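PDB 4HIZ: endosialidase from Enterobacteria phage phi92, which cleaves polysialic acid chains internally as a phage endosialidase, probably acting on both alpha-2,8 and alpha-2,9 linkages. Local coordinates for residues L361-T366 and G372-M377; T397-A402 and L408-T413. All coordinates share one frame; numbering follows the deposited sequence.

Contacts 1 and 2 follow one another in the chain, and their centres lie about 10 Å apart inside the catalytic beta-propeller domain. Each is an antiparallel hairpin, one in each of two different sheets. A probable hydrogen bond joins them, with Thr-362 OG1 2.7 Å from Leu-399 O. Packing contacts add to it: Leu-375 CD1 lies 3.7 Å from Leu-408 CD1, and Ser-373 CB is 3.5 Å from Leu-399 CD1. None of the residues that bind glycan in this structure belongs to either contact. A bound sodium ion lies about 7 Å from the side chain of Ala-402 in contact 2.

Contact 1 of 2, residues L361-T366 and G372-M377; sequences LTTRGT and GSTLAM
Thr-363 meets Ser-373 and Thr-374 through three hydrogen bonds, two of them using hydroxyl groups. Its amide N donates to Thr-374 O at 3.0 Å, as in a hydrogen-bonded antiparallel pair. The return bond is different: Thr-374 N donates to Thr-363 OG1 at 2.9 Å, the hydroxyl standing in for the backbone carbonyl. The first torsion (chi1 59°), which sets OG1 between the backbone N and the carbonyl carbon, brings it to Thr-374 N. Thr-363 O is taken instead by Ser-373 OG, which donates at 2.7 Å from a position tilted 26° out of the carbonyl plane.

A water continues the polar cluster, 2.7 Å from Thr-363 OG1 and also hydrogen-bonded to Thr-374 OG1. A second water accepts from Gly-365 N and donates to Ser-373 OG, bridging the segments beyond the end of the paired ladder, where the backbones draw together: Gly-365 CA lies 4.0 Å from Gly-372 CA.

Toward the other end the ladder is regular. Leu-361 and Ala-376 form a hydrogen-bonded pair, Ala-376 N reaching Leu-361 O at 2.8 Å and Leu-361 N reaching Ala-376 O at 2.9 Å. In the adjoining non-hydrogen-bonded pair, Thr-362 CG2 touches Leu-375 CD1 at 3.9 Å.

Farther out, Arg-364 turns from the partner segment to a salt bridge with Glu-349 on strand 347-355, while Thr-374 packs on Tyr-387 and Arg-389 of strand 386-389. The hairpin thus forms the middle two strands of a four-stranded antiparallel sheet, the up-and-down arrangement of a beta-propeller blade.

Contact 2 of 2, residues T397-A402 and L408-T413; sequences TNLPFA and LYIFGT
Ala-402 and Tyr-409 form the hydrogen-bonded pair of this antiparallel beta hairpin of the catalytic beta-propeller domain, whose segments run 152° apart. Tyr-409 N donates to Ala-402 O at 2.9 Å, and Ala-402 N returns a longer bond of 3.2 Å to Tyr-409 O. One step on, Phe-401 and Ile-410 make a non-hydrogen-bonded pair. Phe-411 N then reaches Pro-400 O at 3.0 Å, but the proline has no N-H to give back; its CD lies 3.2 Å from Phe-411 O instead.

The Phe-401 ring and the Leu-408 side chain run alongside each other and point the same way, with CD2 of Phe-401 4.0 Å from CD2 of Leu-408. Next along, the CG2 branch of Ile-410 meets Leu-399 CB at 3.8 Å. The Phe-411 ring stacks on Tyr-486 of strand 483-490, while strand 435-442 pairs with the far edge of 407-413 and extends the sheet.

Beyond the regular ladder a side chain takes over: Thr-397 OG1, anti to its own amide N (chi1 -178°), accepts a nearly straight bond of 3.2 Å from Thr-413 N (168° at the hydrogen) and donates its proton to Asn-398 O at 2.7 Å.

Contact 1 of 2, residues L361-T366 and G372-M377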
loop_
_atom_site.group_PDB
_atom_site.type_symbol
_atom_site.label_atom_id
_atom_site.label_comp_id
_atom_site.label_asym_id
_atom_site.label_seq_id
_atom_site.Cartn_x
_atom_site.Cartn_y
_atom_site.Cartn_z
ATOM N N LEU A 361 -1.725 0.086 -41.360
ATOM C CA LEU A 361 -1.191 1.301 -40.747
ATOM C C LEU A 361 -2.337 2.277 -40.515
ATOM O O LEU A 361 -3.222 2.419 -41.361
ATOM C CB LEU A 361 -0.130 1.920 -41.701
ATOM C CG LEU A 361 0.507 3.269 -41.296
ATOM C CD1 LEU A 361 1.940 3.396 -41.865
ATOM C CD2 LEU A 361 -0.301 4.490 -41.769
ATOM N N THR A 362 -2.347 2.934 -39.354
ATOM C CA THR A 362 -3.249 4.091 -39.184
ATOM C C THR A 362 -2.430 5.302 -38.813
ATOM O O THR A 362 -1.368 5.161 -38.197
ATOM C CB THR A 362 -4.226 3.882 -37.989
ATOM O OG1 THR A 362 -3.468 3.681 -36.792
ATOM C CG2 THR A 362 -5.136 2.705 -38.229
ATOM N N THR A 363 -2.919 6.504 -39.152
ATOM C CA THR A 363 -2.196 7.705 -38.767
ATOM C C THR A 363 -2.996 8.486 -37.757
ATOM O O THR A 363 -4.215 8.316 -37.634
ATOM C CB THR A 363 -1.975 8.672 -39.969
ATOM O OG1 THR A 363 -3.248 9.040 -40.507
ATOM C CG2 THR A 363 -1.145 8.008 -41.084
ATOM N N ARG A 364 -2.281 9.324 -37.026
ATOM C CA ARG A 364 -2.877 10.394 -36.232
ATOM C C ARG A 364 -2.996 11.658 -37.100
ATOM O O ARG A 364 -2.013 12.071 -37.732
ATOM C CB ARG A 364 -1.927 10.745 -35.092
ATOM C CG ARG A 364 -2.331 12.018 -34.305
ATOM C CD ARG A 364 -1.419 12.133 -33.094
ATOM N NE ARG A 364 -1.505 13.452 -32.497
ATOM C CZ ARG A 364 -0.924 13.797 -31.356
ATOM N NH1 ARG A 364 -0.212 12.915 -30.668
ATOM N NH2 ARG A 364 -1.076 15.030 -30.890
ATOM N N GLY A 365 -4.168 12.286 -37.095
ATOM C CA GLY A 365 -4.350 13.586 -37.765
ATOM C C GLY A 365 -3.867 14.690 -36.826
ATOM O O GLY A 365 -4.082 14.598 -35.596
ATOM N N THR A 366 -3.247 15.749 -37.364
ATOM C CA THR A 366 -2.699 16.752 -36.466
ATOM C C THR A 366 -3.438 18.079 -36.534
ATOM O O THR A 366 -3.071 19.035 -35.829
ATOM C CB THR A 366 -1.182 16.964 -36.685
ATOM O OG1 THR A 366 -0.956 17.383 -38.041
ATOM C CG2 THR A 366 -0.385 15.638 -36.402
ATOM N N GLY A 372 -7.875 14.148 -41.758
ATOM C CA GLY A 372 -7.204 13.611 -40.576
ATOM C C GLY A 372 -6.761 12.177 -40.753
ATOM O O GLY A 372 -6.286 11.788 -41.826
ATOM N N SER A 373 -6.939 11.366 -39.710
ATOM C CA SER A 373 -6.453 9.975 -39.739
ATOM C C SER A 373 -6.850 9.206 -40.990
ATOM O O SER A 373 -7.979 9.342 -41.517
ATOM C CB SER A 373 -7.046 9.211 -38.550
ATOM O OG SER A 373 -6.527 9.744 -37.349
ATOM N N THR A 374 -5.939 8.316 -41.391
ATOM C CA THR A 374 -6.095 7.466 -42.571
ATOM C C THR A 374 -5.781 6.046 -42.147
ATOM O O THR A 374 -4.904 5.829 -41.305
ATOM C CB THR A 374 -5.047 7.879 -43.630
ATOM O OG1 THR A 374 -5.262 9.247 -43.981
ATOM C CG2 THR A 374 -5.137 7.048 -44.912
ATOM N N LEU A 375 -6.511 5.098 -42.719
ATOM C CA LEU A 375 -6.201 3.677 -42.621
ATOM C C LEU A 375 -5.557 3.245 -43.933
ATOM O O LEU A 375 -6.027 3.612 -45.012
ATOM C CB LEU A 375 -7.482 2.859 -42.369
ATOM C CG LEU A 375 -7.395 1.323 -42.435
ATOM C CD1 LEU A 375 -6.469 0.744 -41.342
ATOM C CD2 LEU A 375 -8.802 0.701 -42.320
ATOM N N ALA A 376 -4.478 2.483 -43.859
ATOM C CA ALA A 376 -3.798 2.064 -45.093
ATOM C C ALA A 376 -3.379 0.601 -44.963
ATOM O O ALA A 376 -3.237 0.091 -43.843
ATOM C CB ALA A 376 -2.604 2.963 -45.341
ATOM N N MET A 377 -3.191 -0.084 -46.102
ATOM C CA MET A 377 -2.653 -1.431 -46.063
ATOM C C MET A 377 -1.661 -1.613 -47.199
ATOM O O MET A 377 -1.813 -0.994 -48.252
ATOM C CB MET A 377 -3.784 -2.458 -46.152
ATOM C CG MET A 377 -4.560 -2.377 -47.438
ATOM S SD MET A 377 -3.964 -3.571 -48.669
ATOM C CE MET A 377 -5.152 -4.807 -48.225
HETATM O O HOH W 1 -3.303 10.856 -42.552
HETATM O O HOH W 2 -6.102 11.346 -35.062
#

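Contact 2 of 2, residues T397-A402 and L408-T413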
loop_
_atom_site.group_PDB
_atom_site.type_symbol
_atom_site.label_atom_id
_atom_site.label_comp_id
_atom_site.label_asym_id
_atom_site.label_seq_id
_atom_site.Cartn_x
_atom_site.Cartn_y
_atom_site.Cartn_z
ATOM N N THR A 397 -5.298 12.090 -31.877
ATOM C CA THR A 397 -5.156 10.761 -31.261
ATOM C C THR A 397 -4.439 9.814 -32.214
ATOM O O THR A 397 -4.723 9.801 -33.427
ATOM C CB THR A 397 -6.541 10.182 -30.813
ATOM O OG1 THR A 397 -6.352 8.913 -30.171
ATOM C CG2 THR A 397 -7.504 9.964 -31.980
ATOM N N ASN A 398 -3.532 8.999 -31.672
ATOM C CA ASN A 398 -3.128 7.821 -32.436
ATOM C C ASN A 398 -4.294 6.830 -32.439
ATOM O O ASN A 398 -5.202 6.922 -31.602
ATOM C CB ASN A 398 -1.819 7.186 -31.917
ATOM C CG ASN A 398 -1.966 6.593 -30.539
ATOM O OD1 ASN A 398 -2.615 7.182 -29.711
ATOM N ND2 ASN A 398 -1.362 5.463 -30.286
ATOM N N LEU A 399 -4.262 5.874 -33.362
ATOM C CA LEU A 399 -5.366 4.931 -33.548
ATOM C C LEU A 399 -4.842 3.496 -33.516
ATOM O O LEU A 399 -4.726 2.832 -34.555
ATOM C CB LEU A 399 -6.094 5.174 -34.875
ATOM C CG LEU A 399 -6.859 6.514 -34.993
ATOM C CD1 LEU A 399 -7.571 6.589 -36.364
ATOM C CD2 LEU A 399 -7.891 6.653 -33.887
ATOM N N PRO A 400 -4.492 3.012 -32.331
ATOM C CA PRO A 400 -3.977 1.634 -32.240
ATOM C C PRO A 400 -5.083 0.622 -32.478
ATOM O O PRO A 400 -6.301 0.903 -32.340
ATOM C CB PRO A 400 -3.410 1.554 -30.810
ATOM C CG PRO A 400 -4.362 2.470 -30.038
ATOM C CD PRO A 400 -4.555 3.673 -31.011
ATOM N N PHE A 401 -4.679 -0.582 -32.865
ATOM C CA PHE A 401 -5.674 -1.528 -33.334
ATOM C C PHE A 401 -5.122 -2.935 -33.295
ATOM O O PHE A 401 -3.898 -3.138 -33.198
ATOM C CB PHE A 401 -6.104 -1.193 -34.779
ATOM C CG PHE A 401 -4.990 -1.332 -35.785
ATOM C CD1 PHE A 401 -4.132 -0.251 -36.028
ATOM C CD2 PHE A 401 -4.794 -2.536 -36.479
ATOM C CE1 PHE A 401 -3.080 -0.360 -36.965
ATOM C CE2 PHE A 401 -3.740 -2.634 -37.429
ATOM C CZ PHE A 401 -2.891 -1.564 -37.643
ATOM N N ALA A 402 -6.028 -3.906 -33.361
ATOM C CA ALA A 402 -5.628 -5.286 -33.661
ATOM C C ALA A 402 -6.579 -5.878 -34.694
ATOM O O ALA A 402 -7.715 -5.406 -34.830
ATOM C CB ALA A 402 -5.714 -6.137 -32.353
ATOM N N LEU A 408 -10.535 -5.142 -38.247
ATOM C CA LEU A 408 -9.650 -4.369 -37.391
ATOM C C LEU A 408 -10.513 -3.719 -36.332
ATOM O O LEU A 408 -11.520 -3.064 -36.657
ATOM C CB LEU A 408 -8.963 -3.242 -38.189
ATOM C CG LEU A 408 -8.046 -3.711 -39.340
ATOM C CD1 LEU A 408 -7.274 -2.515 -39.876
ATOM C CD2 LEU A 408 -7.076 -4.776 -38.862
ATOM N N TYR A 409 -10.118 -3.883 -35.073
ATOM C CA TYR A 409 -10.733 -3.146 -33.948
ATOM C C TYR A 409 -9.810 -1.970 -33.666
ATOM O O TYR A 409 -8.655 -2.167 -33.242
ATOM C CB TYR A 409 -10.824 -4.029 -32.705
ATOM C CG TYR A 409 -11.901 -5.068 -32.727
ATOM C CD1 TYR A 409 -11.753 -6.237 -33.452
ATOM C CD2 TYR A 409 -13.047 -4.914 -31.964
ATOM C CE1 TYR A 409 -12.739 -7.202 -33.428
ATOM C CE2 TYR A 409 -14.018 -5.868 -31.945
ATOM C CZ TYR A 409 -13.859 -7.014 -32.672
ATOM O OH TYR A 409 -14.837 -7.986 -32.653
ATOM N N ILE A 410 -10.308 -0.753 -33.939
ATOM C CA ILE A 410 -9.499 0.466 -33.913
ATOM C C ILE A 410 -10.023 1.410 -32.827
ATOM O O ILE A 410 -11.224 1.644 -32.782
ATOM C CB ILE A 410 -9.556 1.190 -35.284
ATOM C CG1 ILE A 410 -9.075 0.225 -36.378
ATOM C CG2 ILE A 410 -8.686 2.450 -35.245
ATOM C CD1 ILE A 410 -9.249 0.780 -37.803
ATOM N N PHE A 411 -9.118 1.944 -32.007
ATOM C CA PHE A 411 -9.486 2.738 -30.826
ATOM C C PHE A 411 -8.844 4.113 -30.907
ATOM O O PHE A 411 -7.725 4.267 -31.397
ATOM C CB PHE A 411 -8.976 2.054 -29.544
ATOM C CG PHE A 411 -9.639 0.737 -29.246
ATOM C CD1 PHE A 411 -9.253 -0.429 -29.934
ATOM C CD2 PHE A 411 -10.669 0.663 -28.343
ATOM C CE1 PHE A 411 -9.861 -1.642 -29.667
ATOM C CE2 PHE A 411 -11.288 -0.577 -28.046
ATOM C CZ PHE A 411 -10.891 -1.727 -28.696
ATOM N N GLY A 412 -9.511 5.105 -30.335
ATOM C CA GLY A 412 -8.919 6.419 -30.174
ATOM C C GLY A 412 -9.652 7.128 -29.045
ATOM O O GLY A 412 -10.727 6.685 -28.619
ATOM N N THR A 413 -9.035 8.179 -28.547
ATOM C CA THR A 413 -9.625 8.942 -27.425
ATOM C C THR A 413 -9.408 10.409 -27.687
ATOM O O THR A 413 -8.290 10.808 -28.006
ATOM C CB THR A 413 -8.909 8.562 -26.117
ATOM O OG1 THR A 413 -9.016 7.145 -25.899
ATOM C CG2 THR A 413 -9.496 9.305 -24.903
#